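Ectonucleotide pyrophosphatase/phosphodiesterase family member 5 (Mus musculus, PDB 5VEO) probably hydrolyses phosphodiester or pyrophosphate bonds of nucleotide-type substrates with a pair of zinc ions, as an NPP-family ectoenzyme related to alkaline phosphatase. Local coordinates at residues Glu13-Arg25 against Ile166-Asp178. The protein carries 1 engineered substitution. Sequence-based numbering, arbitrary orientation.
Sequences EQKVLVVSFDGFR and INLGFLYWEEPDD. With ZN (zinc ion), chain E; ZN (zinc ion), chain D; ZN (zinc ion), chain F; AMP (adenosine monophosphate), chain Q.
Val16 N on Asn167 O begins a ladder of backbone bonds, donor and acceptor alternating, that ends with Asp22 N on Trp173 O at 2.8 Å; it pairs strands 16-21 and 168-173 in parallel near the middle of the mixed sheet. Strand 218-222 takes the other edge of 16-21.

Apolar side chains sit side by side on both faces. Val18 CB lies 3.8 Å from Phe170 CD1 on one; on the other Val19 CG2 meets Leu171 CD2, and Leu17 CD1 reaches over Gly169, where a side chain would be tightly placed. Phe21 CG stands anti to its carbonyl carbon (chi1 -69°), which brings CD1 to 3.8 Å from Trp173 CB and a ring edge to Glu175 O. Past the strands, Phe24 CD2 packs on CD of Pro176, which follows a cis peptide bond.

Polar contacts gather at the C-terminal ends. Tyr172 OH donates to Asp22 OD2 at 2.7 Å, meeting its anti side with ring and carboxylate planes 76° apart. Asp22 OD1 binds one zinc ion at 1.9 Å, shared with Asp224 and His225; Asp177 binds the second with OD1 and OD2, and His181 and His325 add to that site. Asp22 O takes a weak bond from Asp177 N, tying the two zinc ligands through the backbone. A phenylalanine in place of Tyr172 would probably leave Asp22 OD2 without this donor and its carboxylate freer to turn at the zinc.

AMP O3P and O2P bind the Asp22 and Asp177 zinc ions respectively, while a third sits between Asp178 and ribose O3'. Segments just beyond the strand ends thus supply one carboxylate to each zinc of a two-metal phosphate site, consistent with alkaline-phosphatase-type chemistry.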
loop_
_atom_site.group_PDB
_atom_site.type_symbol
_atom_site.label_atom_id
_atom_site.label_comp_id
_atom_site.label_asym_id
_atom_site.label_seq_id
_atom_site.Cartn_x
_atom_site.Cartn_y
_atom_site.Cartn_z
ATOM N N GLU A 13 18.906 17.861 -12.526
ATOM C CA GLU A 13 18.261 16.556 -12.475
ATOM C C GLU A 13 17.683 16.257 -11.090
ATOM O O GLU A 13 18.439 15.888 -10.190
ATOM C CB GLU A 13 19.254 15.450 -12.837
ATOM C CG GLU A 13 18.538 14.150 -13.098
ATOM C CD GLU A 13 19.329 12.928 -12.705
ATOM O OE1 GLU A 13 19.876 12.899 -11.584
ATOM O OE2 GLU A 13 19.386 11.985 -13.518
ATOM N N GLN A 14 16.362 16.366 -10.915
ATOM C CA GLN A 14 15.802 16.115 -9.596
ATOM C C GLN A 14 15.914 14.629 -9.251
ATOM O O GLN A 14 15.906 13.747 -10.116
ATOM C CB GLN A 14 14.324 16.536 -9.490
ATOM C CG GLN A 14 13.947 18.055 -9.584
ATOM C CD GLN A 14 14.372 18.929 -8.393
ATOM O OE1 GLN A 14 14.457 18.475 -7.263
ATOM N NE2 GLN A 14 14.619 20.209 -8.664
ATOM N N LYS A 15 16.010 14.363 -7.962
ATOM C CA LYS A 15 16.073 13.018 -7.424
ATOM C C LYS A 15 14.944 12.867 -6.427
ATOM O O LYS A 15 14.537 13.847 -5.800
ATOM C CB LYS A 15 17.355 12.782 -6.723
ATOM C CG LYS A 15 18.542 12.934 -7.674
ATOM C CD LYS A 15 19.780 12.438 -7.015
ATOM C CE LYS A 15 20.186 13.296 -5.831
ATOM N NZ LYS A 15 21.271 14.262 -6.170
ATOM N N VAL A 16 14.484 11.632 -6.264
ATOM C CA VAL A 16 13.361 11.350 -5.368
ATOM C C VAL A 16 13.632 10.052 -4.617
ATOM O O VAL A 16 14.047 9.048 -5.215
ATOM C CB VAL A 16 12.039 11.236 -6.146
ATOM C CG1 VAL A 16 10.887 10.918 -5.152
ATOM C CG2 VAL A 16 11.717 12.491 -6.933
ATOM N N LEU A 17 13.382 10.075 -3.306
ATOM C CA LEU A 17 13.369 8.888 -2.460
ATOM C C LEU A 17 11.973 8.762 -1.868
ATOM O O LEU A 17 11.546 9.664 -1.151
ATOM C CB LEU A 17 14.402 9.004 -1.342
ATOM C CG LEU A 17 14.390 7.910 -0.287
ATOM C CD1 LEU A 17 14.459 6.497 -0.915
ATOM C CD2 LEU A 17 15.486 8.109 0.713
ATOM N N VAL A 18 11.275 7.674 -2.196
ATOM C CA VAL A 18 9.955 7.376 -1.636
ATOM C C VAL A 18 10.148 6.343 -0.543
ATOM O O VAL A 18 10.711 5.258 -0.779
ATOM C CB VAL A 18 8.979 6.863 -2.703
ATOM C CG1 VAL A 18 7.583 6.576 -2.083
ATOM C CG2 VAL A 18 8.869 7.838 -3.854
ATOM N N VAL A 19 9.670 6.672 0.651
ATOM C CA VAL A 19 9.730 5.789 1.800
ATOM C C VAL A 19 8.315 5.391 2.164
ATOM O O VAL A 19 7.459 6.265 2.325
ATOM C CB VAL A 19 10.406 6.462 3.000
ATOM C CG1 VAL A 19 10.467 5.496 4.164
ATOM C CG2 VAL A 19 11.780 6.956 2.609
ATOM N N SER A 20 8.078 4.084 2.335
ATOM C CA SER A 20 6.810 3.580 2.868
ATOM C C SER A 20 7.078 2.898 4.203
ATOM O O SER A 20 7.804 1.895 4.262
ATOM C CB SER A 20 6.119 2.602 1.923
ATOM O OG SER A 20 4.966 2.087 2.545
ATOM N N PHE A 21 6.533 3.480 5.271
ATOM C CA PHE A 21 6.424 2.806 6.558
ATOM C C PHE A 21 5.071 2.136 6.550
ATOM O O PHE A 21 4.042 2.810 6.650
ATOM C CB PHE A 21 6.551 3.768 7.732
ATOM C CG PHE A 21 7.915 4.346 7.893
ATOM C CD1 PHE A 21 8.954 3.552 8.341
ATOM C CD2 PHE A 21 8.158 5.686 7.642
ATOM C CE1 PHE A 21 10.199 4.060 8.502
ATOM C CE2 PHE A 21 9.434 6.207 7.815
ATOM C CZ PHE A 21 10.444 5.396 8.246
ATOM N N ASP A 22 5.068 0.823 6.399
ATOM C CA ASP A 22 3.821 0.118 6.159
ATOM C C ASP A 22 2.829 0.364 7.307
ATOM O O ASP A 22 3.184 0.248 8.484
ATOM C CB ASP A 22 4.109 -1.375 6.001
ATOM C CG ASP A 22 2.957 -2.121 5.347
ATOM O OD1 ASP A 22 1.820 -1.975 5.867
ATOM O OD2 ASP A 22 3.173 -2.801 4.310
ATOM N N GLY A 23 1.584 0.680 6.964
ATOM C CA GLY A 23 0.518 0.768 7.962
ATOM C C GLY A 23 0.589 1.977 8.867
ATOM O O GLY A 23 0.128 1.923 10.018
ATOM N N PHE A 24 1.145 3.077 8.377
ATOM C CA PHE A 24 1.313 4.281 9.187
ATOM C C PHE A 24 0.081 5.150 8.960
ATOM O O PHE A 24 -0.003 5.948 8.019
ATOM C CB PHE A 24 2.612 5.005 8.849
ATOM C CG PHE A 24 3.077 5.948 9.929
ATOM C CD1 PHE A 24 2.352 7.098 10.246
ATOM C CD2 PHE A 24 4.222 5.670 10.661
ATOM C CE1 PHE A 24 2.789 7.957 11.253
ATOM C CE2 PHE A 24 4.666 6.539 11.660
ATOM C CZ PHE A 24 3.944 7.685 11.952
ATOM N N ARG A 25 -0.912 4.949 9.820
ATOM C CA ARG A 25 -2.143 5.721 9.777
ATOM C C ARG A 25 -1.830 7.206 9.963
ATOM O O ARG A 25 -0.964 7.581 10.758
ATOM C CB ARG A 25 -3.082 5.217 10.883
ATOM C CG ARG A 25 -4.507 5.662 10.767
ATOM C CD ARG A 25 -5.376 4.914 11.754
ATOM N NE ARG A 25 -5.428 5.588 13.017
ATOM C CZ ARG A 25 -6.089 5.139 14.079
ATOM N NH1 ARG A 25 -6.744 3.973 14.041
ATOM N NH2 ARG A 25 -6.105 5.882 15.188
ATOM N N ILE A 166 21.524 6.336 -8.792
ATOM C CA ILE A 166 20.092 6.385 -9.034
ATOM C C ILE A 166 19.586 7.808 -8.868
ATOM O O ILE A 166 20.132 8.621 -8.104
ATOM C CB ILE A 166 19.323 5.421 -8.097
ATOM C CG1 ILE A 166 19.459 5.837 -6.620
ATOM C CG2 ILE A 166 19.797 3.994 -8.324
ATOM C CD1 ILE A 166 18.535 5.055 -5.647
ATOM N N ASN A 167 18.532 8.109 -9.605
ATOM C CA ASN A 167 17.755 9.313 -9.358
ATOM C C ASN A 167 16.478 9.025 -8.597
ATOM O O ASN A 167 15.820 9.974 -8.172
ATOM C CB ASN A 167 17.366 10.020 -10.658
ATOM C CG ASN A 167 16.468 9.179 -11.540
ATOM O OD1 ASN A 167 16.413 7.976 -11.402
ATOM N ND2 ASN A 167 15.768 9.819 -12.464
ATOM N N LEU A 168 16.105 7.752 -8.460
ATOM C CA LEU A 168 14.801 7.363 -7.917
ATOM C C LEU A 168 15.011 6.155 -7.023
ATOM O O LEU A 168 15.483 5.103 -7.485
ATOM C CB LEU A 168 13.821 7.033 -9.038
ATOM C CG LEU A 168 12.512 6.381 -8.624
ATOM C CD1 LEU A 168 11.748 7.353 -7.734
ATOM C CD2 LEU A 168 11.722 6.012 -9.847
ATOM N N GLY A 169 14.704 6.314 -5.745
ATOM C CA GLY A 169 14.834 5.244 -4.776
ATOM C C GLY A 169 13.522 4.954 -4.063
ATOM O O GLY A 169 12.681 5.841 -3.885
ATOM N N PHE A 170 13.362 3.689 -3.666
ATOM C CA PHE A 170 12.201 3.204 -2.921
ATOM C C PHE A 170 12.695 2.452 -1.700
ATOM O O PHE A 170 13.515 1.539 -1.828
ATOM C CB PHE A 170 11.326 2.275 -3.766
ATOM C CG PHE A 170 10.672 2.963 -4.905
ATOM C CD1 PHE A 170 9.464 3.626 -4.717
ATOM C CD2 PHE A 170 11.268 2.993 -6.158
ATOM C CE1 PHE A 170 8.849 4.292 -5.755
ATOM C CE2 PHE A 170 10.650 3.658 -7.210
ATOM C CZ PHE A 170 9.445 4.318 -7.005
ATOM N N LEU A 171 12.191 2.821 -0.528
ATOM C CA LEU A 171 12.587 2.231 0.745
ATOM C C LEU A 171 11.331 1.815 1.487
ATOM O O LEU A 171 10.394 2.605 1.596
ATOM C CB LEU A 171 13.399 3.234 1.571
ATOM C CG LEU A 171 13.756 2.905 3.008
ATOM C CD1 LEU A 171 14.643 1.673 3.067
ATOM C CD2 LEU A 171 14.426 4.095 3.714
ATOM N N TYR A 172 11.311 0.582 1.976
ATOM C CA TYR A 172 10.139 -0.002 2.611
ATOM C C TYR A 172 10.522 -0.557 3.978
ATOM O O TYR A 172 11.593 -1.169 4.144
ATOM C CB TYR A 172 9.562 -1.095 1.711
ATOM C CG TYR A 172 8.446 -1.908 2.306
ATOM C CD1 TYR A 172 7.155 -1.403 2.388
ATOM C CD2 TYR A 172 8.687 -3.168 2.802
ATOM C CE1 TYR A 172 6.129 -2.153 2.931
ATOM C CE2 TYR A 172 7.679 -3.921 3.350
ATOM C CZ TYR A 172 6.401 -3.407 3.425
ATOM O OH TYR A 172 5.420 -4.175 3.979
ATOM N N TRP A 173 9.619 -0.370 4.943
ATOM C CA TRP A 173 9.754 -0.927 6.287
ATOM C C TRP A 173 8.396 -1.452 6.741
ATOM O O TRP A 173 7.365 -0.846 6.431
ATOM C CB TRP A 173 10.287 0.134 7.254
ATOM C CG TRP A 173 10.631 -0.343 8.633
ATOM C CD1 TRP A 173 10.086 0.089 9.814
ATOM C CD2 TRP A 173 11.606 -1.331 8.982
ATOM N NE1 TRP A 173 10.676 -0.560 10.869
ATOM C CE2 TRP A 173 11.606 -1.441 10.387
ATOM C CE3 TRP A 173 12.478 -2.131 8.240
ATOM C CZ2 TRP A 173 12.436 -2.327 11.063
ATOM C CZ3 TRP A 173 13.316 -3.000 8.909
ATOM C CH2 TRP A 173 13.285 -3.099 10.310
ATOM N N GLU A 174 8.398 -2.577 7.487
ATOM C CA GLU A 174 7.174 -3.319 7.801
ATOM C C GLU A 174 6.421 -2.792 9.020
ATOM O O GLU A 174 5.292 -3.255 9.286
ATOM C CB GLU A 174 7.507 -4.793 8.020
ATOM C CG GLU A 174 8.041 -5.504 6.781
ATOM C CD GLU A 174 9.520 -5.263 6.478
ATOM O OE1 GLU A 174 9.959 -5.689 5.377
ATOM O OE2 GLU A 174 10.245 -4.707 7.347
ATOM N N GLU A 175 7.020 -1.872 9.770
ATOM C CA GLU A 175 6.339 -1.214 10.885
ATOM C C GLU A 175 5.872 0.179 10.473
ATOM O O GLU A 175 6.547 0.859 9.671
ATOM C CB GLU A 175 7.259 -1.120 12.100
ATOM C CG GLU A 175 7.558 -2.446 12.763
ATOM C CD GLU A 175 6.403 -3.018 13.596
ATOM O OE1 GLU A 175 5.224 -2.674 13.365
ATOM O OE2 GLU A 175 6.701 -3.849 14.482
ATOM N N PRO A 176 4.748 0.641 11.065
ATOM C CA PRO A 176 4.037 0.085 12.220
ATOM C C PRO A 176 2.896 -0.918 11.918
ATOM O O PRO A 176 2.139 -1.273 12.815
ATOM C CB PRO A 176 3.479 1.344 12.883
ATOM C CG PRO A 176 3.167 2.228 11.740
ATOM C CD PRO A 176 4.284 2.003 10.757
ATOM N N ASP A 177 2.828 -1.409 10.677
ATOM C CA ASP A 177 1.811 -2.399 10.306
ATOM C C ASP A 177 1.877 -3.648 11.183
ATOM O O ASP A 177 0.852 -4.120 11.698
ATOM C CB ASP A 177 1.974 -2.773 8.835
ATOM C CG ASP A 177 0.938 -3.768 8.367
ATOM O OD1 ASP A 177 -0.212 -3.353 8.105
ATOM O OD2 ASP A 177 1.272 -4.973 8.225
ATOM N N ASP A 178 3.072 -4.225 11.332
ATOM C CA ASP A 178 3.205 -5.508 12.024
ATOM C C ASP A 178 2.675 -5.420 13.450
ATOM O O ASP A 178 1.860 -6.243 13.882
ATOM C CB ASP A 178 4.672 -5.939 12.047
ATOM C CG ASP A 178 5.083 -6.712 10.817
ATOM O OD1 ASP A 178 4.205 -7.074 10.010
ATOM O OD2 ASP A 178 6.292 -6.967 10.671
HETATM ZN ZN ZN E . 0.426 -2.450 4.604
HETATM ZN ZN ZN D . -1.085 -5.143 7.370
HETATM ZN ZN ZN F . 5.703 -8.459 8.400
HETATM P P AMP Q . -0.245 -5.701 4.516
HETATM O O1P AMP Q . -1.303 -5.799 3.459
HETATM O O2P AMP Q . -0.713 -6.306 5.845
HETATM O O3P AMP Q . 0.269 -4.278 4.721
HETATM O "O5'" AMP Q . 1.024 -6.556 4.047
HETATM C "C5'" AMP Q . 2.319 -6.223 4.571
HETATM C "C4'" AMP Q . 3.208 -7.416 4.788
HETATM O "O4'" AMP Q . 3.688 -7.856 3.525
HETATM C "C3'" AMP Q . 4.460 -7.094 5.607
HETATM O "O3'" AMP Q . 4.359 -7.643 6.903
HETATM C "C2'" AMP Q . 5.612 -7.755 4.843
HETATM O "O2'" AMP Q . 6.431 -8.594 5.611
HETATM C "C1'" AMP Q . 4.907 -8.521 3.741
HETATM N N9 AMP Q . 5.646 -8.539 2.499
HETATM C C8 AMP Q . 5.961 -7.495 1.713
HETATM N N7 AMP Q . 6.640 -7.931 0.624
HETATM C C5 AMP Q . 6.734 -9.281 0.746
HETATM C C6 AMP Q . 7.311 -10.389 -0.043
HETATM N N6 AMP Q . 7.939 -10.128 -1.203
HETATM N N1 AMP Q . 7.192 -11.643 0.425
HETATM C C2 AMP Q . 6.566 -11.935 1.579
HETATM N N3 AMP Q . 6.005 -10.992 2.354
HETATM C C4 AMP Q . 6.083 -9.675 1.980
HETATM O O HOH W 1 21.189 10.672 -9.582
HETATM O O HOH W 2 -0.376 0.199 12.145
HETATM O O HOH W 3 4.711 -10.593 8.217
HETATM O O HOH W 4 6.488 -10.739 8.972
HETATM O O HOH W 5 6.908 -9.071 10.356
#